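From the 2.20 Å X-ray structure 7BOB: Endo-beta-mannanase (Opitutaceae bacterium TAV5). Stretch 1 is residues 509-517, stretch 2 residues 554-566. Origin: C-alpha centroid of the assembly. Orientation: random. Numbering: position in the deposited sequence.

Stretch 1 (509-517) PYEFTCFLR
Stretch 2 554-566: VLADVEASFLSQW

Residues 509-512 form the end of a strand that begins earlier in the chain. Phi/psi values are -88/156 at Pro 509, -144/146 at Tyr 510, -135/123 at Glu 511 and -108/116 at Phe 512. Thr 513, at -98/-11, breaks the extended run. Cys 514 (-114/147) and Phe 515 (-141/148) are extended again, in a loop. In the second stretch, Ala 556 (-156/157) and Asp 557 (-85/87) lead into the helix that starts at Val 558. The strand and helix axes cross almost at right angles, at 97°, with a closest approach of 8.4 Å.

The backbones come nearest just past the strand. Cys 514 CA lies 4.9 Å from Ser 561 CA, and Phe 515 CA lies 4.6 Å from Asp 557 CA. Two hydrogen bonds fix this register, both through the backbone of Cys 514. Asp 557 N donates to Cys 514 O at 3.0 Å, with an angle of 150° at the hydrogen. Cys 514 N donates to Ser 561 OG at 3.3 Å and 153°.

Ser 561 (chi1 -46°, m) points toward the loop. Ser 561 OG also donates to Asp 557 O at 2.6 Å, so one hydroxyl links the first helical turn to the loop. Asp 557 (chi1 -167°, t) is the N-cap. Asp 557 OD1 accepts from Ala 560 N at 3.2 Å, while OD2 is hydrogen-bonded elsewhere in the structure.

Cys 514 (chi1 -55°, m) points toward the helix. Cys 514 CB packs 3.8 Å from Ala 560 CB. Thr 513 (chi1 66°, p) places OG1 3.3 Å from the OG of Ser 564 (chi1 72°, p). Ser 564 OG donates back to Ser 561 O at 2.7 Å.

Phe 512 (chi1 -58°, m; chi2 -75°) has the largest area covered by the other stretch. Phe 512 CB sits 3.8 Å from Ala 556 CB, and Phe 512 CE1 is 4.1 Å from Val 558 CG1. The CA-to-CB bond of Phe 562 (chi1 -69°, m; chi2 -9°) points away from the first stretch, but the end of the ring comes nearer. Phe 512 CE1 to Phe 562 CE1 is 3.8 Å. The two ring planes are near parallel, at 30°, but slid apart, with centroids 6.0 Å apart, so the rings barely overlap. Tyr 510 (chi1 -73°, m; chi2 -86°) adds CE1 at 4.4 Å from Phe 562 CZ.

The CA-to-CB bond of Phe 515 (chi1 -59°, m; chi2 90°) points away from the second stretch, but its end comes nearer. Phe 515 CE2 reaches 3.8 Å from Ala 556 CB, and Leu 555 O lies at the ring edge, 3.7 Å from Phe 515 CD2.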

# COMPACT_ATOMS: atom_id res chain seq x y z
N PRO A 509 35.66 -8.22 -8.45
CA PRO A 509 34.81 -8.63 -7.34
C PRO A 509 33.33 -8.30 -7.55
O PRO A 509 32.97 -7.37 -8.28
CB PRO A 509 35.37 -7.79 -6.18
CG PRO A 509 35.73 -6.49 -6.88
CD PRO A 509 36.24 -6.88 -8.24
N TYR A 510 32.48 -9.05 -6.86
CA TYR A 510 31.04 -8.90 -6.96
C TYR A 510 30.40 -9.15 -5.60
O TYR A 510 30.88 -9.98 -4.82
CB TYR A 510 30.45 -9.88 -7.96
CG TYR A 510 30.76 -9.52 -9.37
CD1 TYR A 510 29.94 -8.63 -10.07
CD2 TYR A 510 31.88 -10.05 -10.01
CE1 TYR A 510 30.23 -8.29 -11.40
CE2 TYR A 510 32.17 -9.72 -11.33
CZ TYR A 510 31.35 -8.84 -12.02
OH TYR A 510 31.63 -8.49 -13.31
N GLU A 511 29.33 -8.42 -5.33
CA GLU A 511 28.55 -8.63 -4.11
C GLU A 511 27.08 -8.64 -4.48
O GLU A 511 26.58 -7.66 -5.05
CB GLU A 511 28.85 -7.56 -3.07
CG GLU A 511 28.01 -7.69 -1.83
CD GLU A 511 28.23 -6.54 -0.88
OE1 GLU A 511 29.39 -6.35 -0.45
OE2 GLU A 511 27.25 -5.82 -0.59
N PHE A 512 26.39 -9.72 -4.14
CA PHE A 512 24.96 -9.88 -4.37
C PHE A 512 24.21 -9.79 -3.04
O PHE A 512 24.38 -10.66 -2.18
CB PHE A 512 24.66 -11.21 -5.05
CG PHE A 512 25.36 -11.37 -6.36
CD1 PHE A 512 24.92 -10.70 -7.48
CD2 PHE A 512 26.49 -12.16 -6.46
CE1 PHE A 512 25.57 -10.83 -8.69
CE2 PHE A 512 27.15 -12.29 -7.69
CZ PHE A 512 26.69 -11.63 -8.79
N THR A 513 23.37 -8.77 -2.90
CA THR A 513 22.56 -8.58 -1.70
C THR A 513 21.14 -9.10 -1.83
O THR A 513 20.44 -9.17 -0.82
CB THR A 513 22.50 -7.10 -1.32
OG1 THR A 513 21.78 -6.39 -2.35
CG2 THR A 513 23.91 -6.52 -1.18
N CYS A 514 20.67 -9.45 -3.02
CA CYS A 514 19.29 -9.90 -3.22
C CYS A 514 19.25 -11.36 -3.64
O CYS A 514 20.13 -11.83 -4.38
CB CYS A 514 18.56 -9.07 -4.27
SG CYS A 514 18.55 -7.31 -3.95
N PHE A 515 18.21 -12.05 -3.21
CA PHE A 515 18.05 -13.47 -3.46
C PHE A 515 16.59 -13.71 -3.75
O PHE A 515 15.72 -12.99 -3.24
CB PHE A 515 18.56 -14.29 -2.25
CG PHE A 515 20.01 -14.03 -1.94
CD1 PHE A 515 20.37 -13.03 -1.05
CD2 PHE A 515 21.01 -14.73 -2.59
CE1 PHE A 515 21.71 -12.75 -0.80
CE2 PHE A 515 22.34 -14.46 -2.34
CZ PHE A 515 22.69 -13.46 -1.43
N LEU A 516 16.31 -14.69 -4.59
CA LEU A 516 14.97 -14.80 -5.14
C LEU A 516 13.99 -15.14 -4.03
O LEU A 516 14.23 -16.05 -3.22
CB LEU A 516 14.92 -15.85 -6.25
CG LEU A 516 13.76 -15.69 -7.24
CD1 LEU A 516 13.97 -14.49 -8.17
CD2 LEU A 516 13.58 -16.97 -8.07
N ARG A 517 12.89 -14.38 -3.98
CA ARG A 517 11.89 -14.46 -2.93
C ARG A 517 12.49 -14.18 -1.56
O ARG A 517 11.91 -14.56 -0.55
CB ARG A 517 11.17 -15.81 -2.93
CG ARG A 517 10.54 -16.20 -4.25
CD ARG A 517 9.76 -17.49 -4.07
NE ARG A 517 9.24 -18.03 -5.32
CZ ARG A 517 8.01 -17.78 -5.79
NH1 ARG A 517 7.19 -16.98 -5.10
NH2 ARG A 517 7.60 -18.33 -6.93
N VAL A 554 23.19 -19.56 -11.24
CA VAL A 554 23.68 -18.62 -10.23
C VAL A 554 22.68 -18.57 -9.08
O VAL A 554 21.50 -18.25 -9.29
CB VAL A 554 23.88 -17.21 -10.82
CG1 VAL A 554 24.34 -16.23 -9.74
CG2 VAL A 554 24.85 -17.23 -12.01
N LEU A 555 23.16 -18.84 -7.87
CA LEU A 555 22.30 -18.89 -6.69
C LEU A 555 22.16 -17.51 -6.06
O LEU A 555 22.35 -17.33 -4.86
CB LEU A 555 22.84 -19.90 -5.69
CG LEU A 555 23.08 -21.29 -6.29
CD1 LEU A 555 23.66 -22.28 -5.28
CD2 LEU A 555 21.79 -21.83 -6.90
N ALA A 556 21.85 -16.51 -6.87
CA ALA A 556 21.57 -15.17 -6.37
C ALA A 556 20.69 -14.47 -7.39
O ALA A 556 20.67 -14.84 -8.57
CB ALA A 556 22.84 -14.36 -6.10
N ASP A 557 19.95 -13.46 -6.93
CA ASP A 557 19.12 -12.66 -7.83
C ASP A 557 19.99 -11.56 -8.43
O ASP A 557 20.04 -10.43 -7.93
CB ASP A 557 17.91 -12.10 -7.09
CG ASP A 557 16.87 -11.55 -8.03
OD1 ASP A 557 17.23 -11.22 -9.20
OD2 ASP A 557 15.71 -11.41 -7.60
N VAL A 558 20.66 -11.90 -9.53
CA VAL A 558 21.66 -11.02 -10.15
C VAL A 558 21.06 -9.67 -10.49
O VAL A 558 21.52 -8.61 -10.04
CB VAL A 558 22.27 -11.70 -11.38
CG1 VAL A 558 23.28 -10.79 -12.10
CG2 VAL A 558 22.92 -13.02 -10.99
N GLU A 559 20.00 -9.68 -11.30
CA GLU A 559 19.45 -8.42 -11.79
C GLU A 559 18.93 -7.57 -10.65
O GLU A 559 19.12 -6.34 -10.65
CB GLU A 559 18.37 -8.69 -12.83
CG GLU A 559 18.95 -9.19 -14.15
CD GLU A 559 19.27 -10.68 -14.11
OE1 GLU A 559 18.89 -11.35 -13.13
OE2 GLU A 559 19.87 -11.16 -15.07
N ALA A 560 18.28 -8.19 -9.66
CA ALA A 560 17.80 -7.42 -8.51
C ALA A 560 18.96 -6.82 -7.75
O ALA A 560 18.94 -5.62 -7.41
CB ALA A 560 16.94 -8.30 -7.60
N SER A 561 19.99 -7.63 -7.46
CA SER A 561 21.18 -7.11 -6.78
C SER A 561 21.77 -5.91 -7.52
O SER A 561 22.04 -4.87 -6.91
CB SER A 561 22.25 -8.20 -6.62
OG SER A 561 21.72 -9.44 -6.15
N PHE A 562 21.97 -6.05 -8.82
CA PHE A 562 22.45 -4.92 -9.60
C PHE A 562 21.51 -3.72 -9.49
O PHE A 562 21.95 -2.58 -9.28
CB PHE A 562 22.62 -5.33 -11.05
CG PHE A 562 23.75 -6.30 -11.29
CD1 PHE A 562 24.66 -6.61 -10.27
CD2 PHE A 562 23.93 -6.88 -12.54
CE1 PHE A 562 25.67 -7.48 -10.50
CE2 PHE A 562 24.95 -7.76 -12.77
CZ PHE A 562 25.83 -8.07 -11.74
N LEU A 563 20.19 -3.96 -9.60
CA LEU A 563 19.24 -2.86 -9.51
C LEU A 563 19.24 -2.22 -8.13
O LEU A 563 19.07 -1.00 -8.03
CB LEU A 563 17.83 -3.34 -9.89
CG LEU A 563 17.58 -3.57 -11.39
CD1 LEU A 563 16.33 -4.39 -11.62
CD2 LEU A 563 17.50 -2.27 -12.17
N SER A 564 19.47 -3.00 -7.05
CA SER A 564 19.55 -2.41 -5.72
C SER A 564 20.75 -1.48 -5.55
O SER A 564 20.75 -0.67 -4.63
CB SER A 564 19.59 -3.50 -4.63
OG SER A 564 20.84 -4.19 -4.62
N GLN A 565 21.76 -1.59 -6.41
CA GLN A 565 22.93 -0.71 -6.36
C GLN A 565 22.90 0.35 -7.45
O GLN A 565 23.95 0.87 -7.85
CB GLN A 565 24.22 -1.54 -6.40
CG GLN A 565 24.25 -2.70 -5.35
CD GLN A 565 24.07 -2.22 -3.90
OE1 GLN A 565 23.12 -2.62 -3.20
NE2 GLN A 565 24.96 -1.34 -3.46
N TRP A 566 21.69 0.71 -7.88
CA TRP A 566 21.51 1.72 -8.91
C TRP A 566 22.22 3.05 -8.65
O TRP A 566 22.75 3.63 -9.61
CB TRP A 566 20.02 1.97 -9.14
CG TRP A 566 19.74 2.46 -10.53
CD1 TRP A 566 19.25 3.68 -10.88
CD2 TRP A 566 19.97 1.74 -11.74
NE1 TRP A 566 19.14 3.76 -12.25
CE2 TRP A 566 19.58 2.58 -12.80
CE3 TRP A 566 20.45 0.46 -12.04
CZ2 TRP A 566 19.67 2.19 -14.13
CZ3 TRP A 566 20.53 0.07 -13.35
CH2 TRP A 566 20.14 0.93 -14.39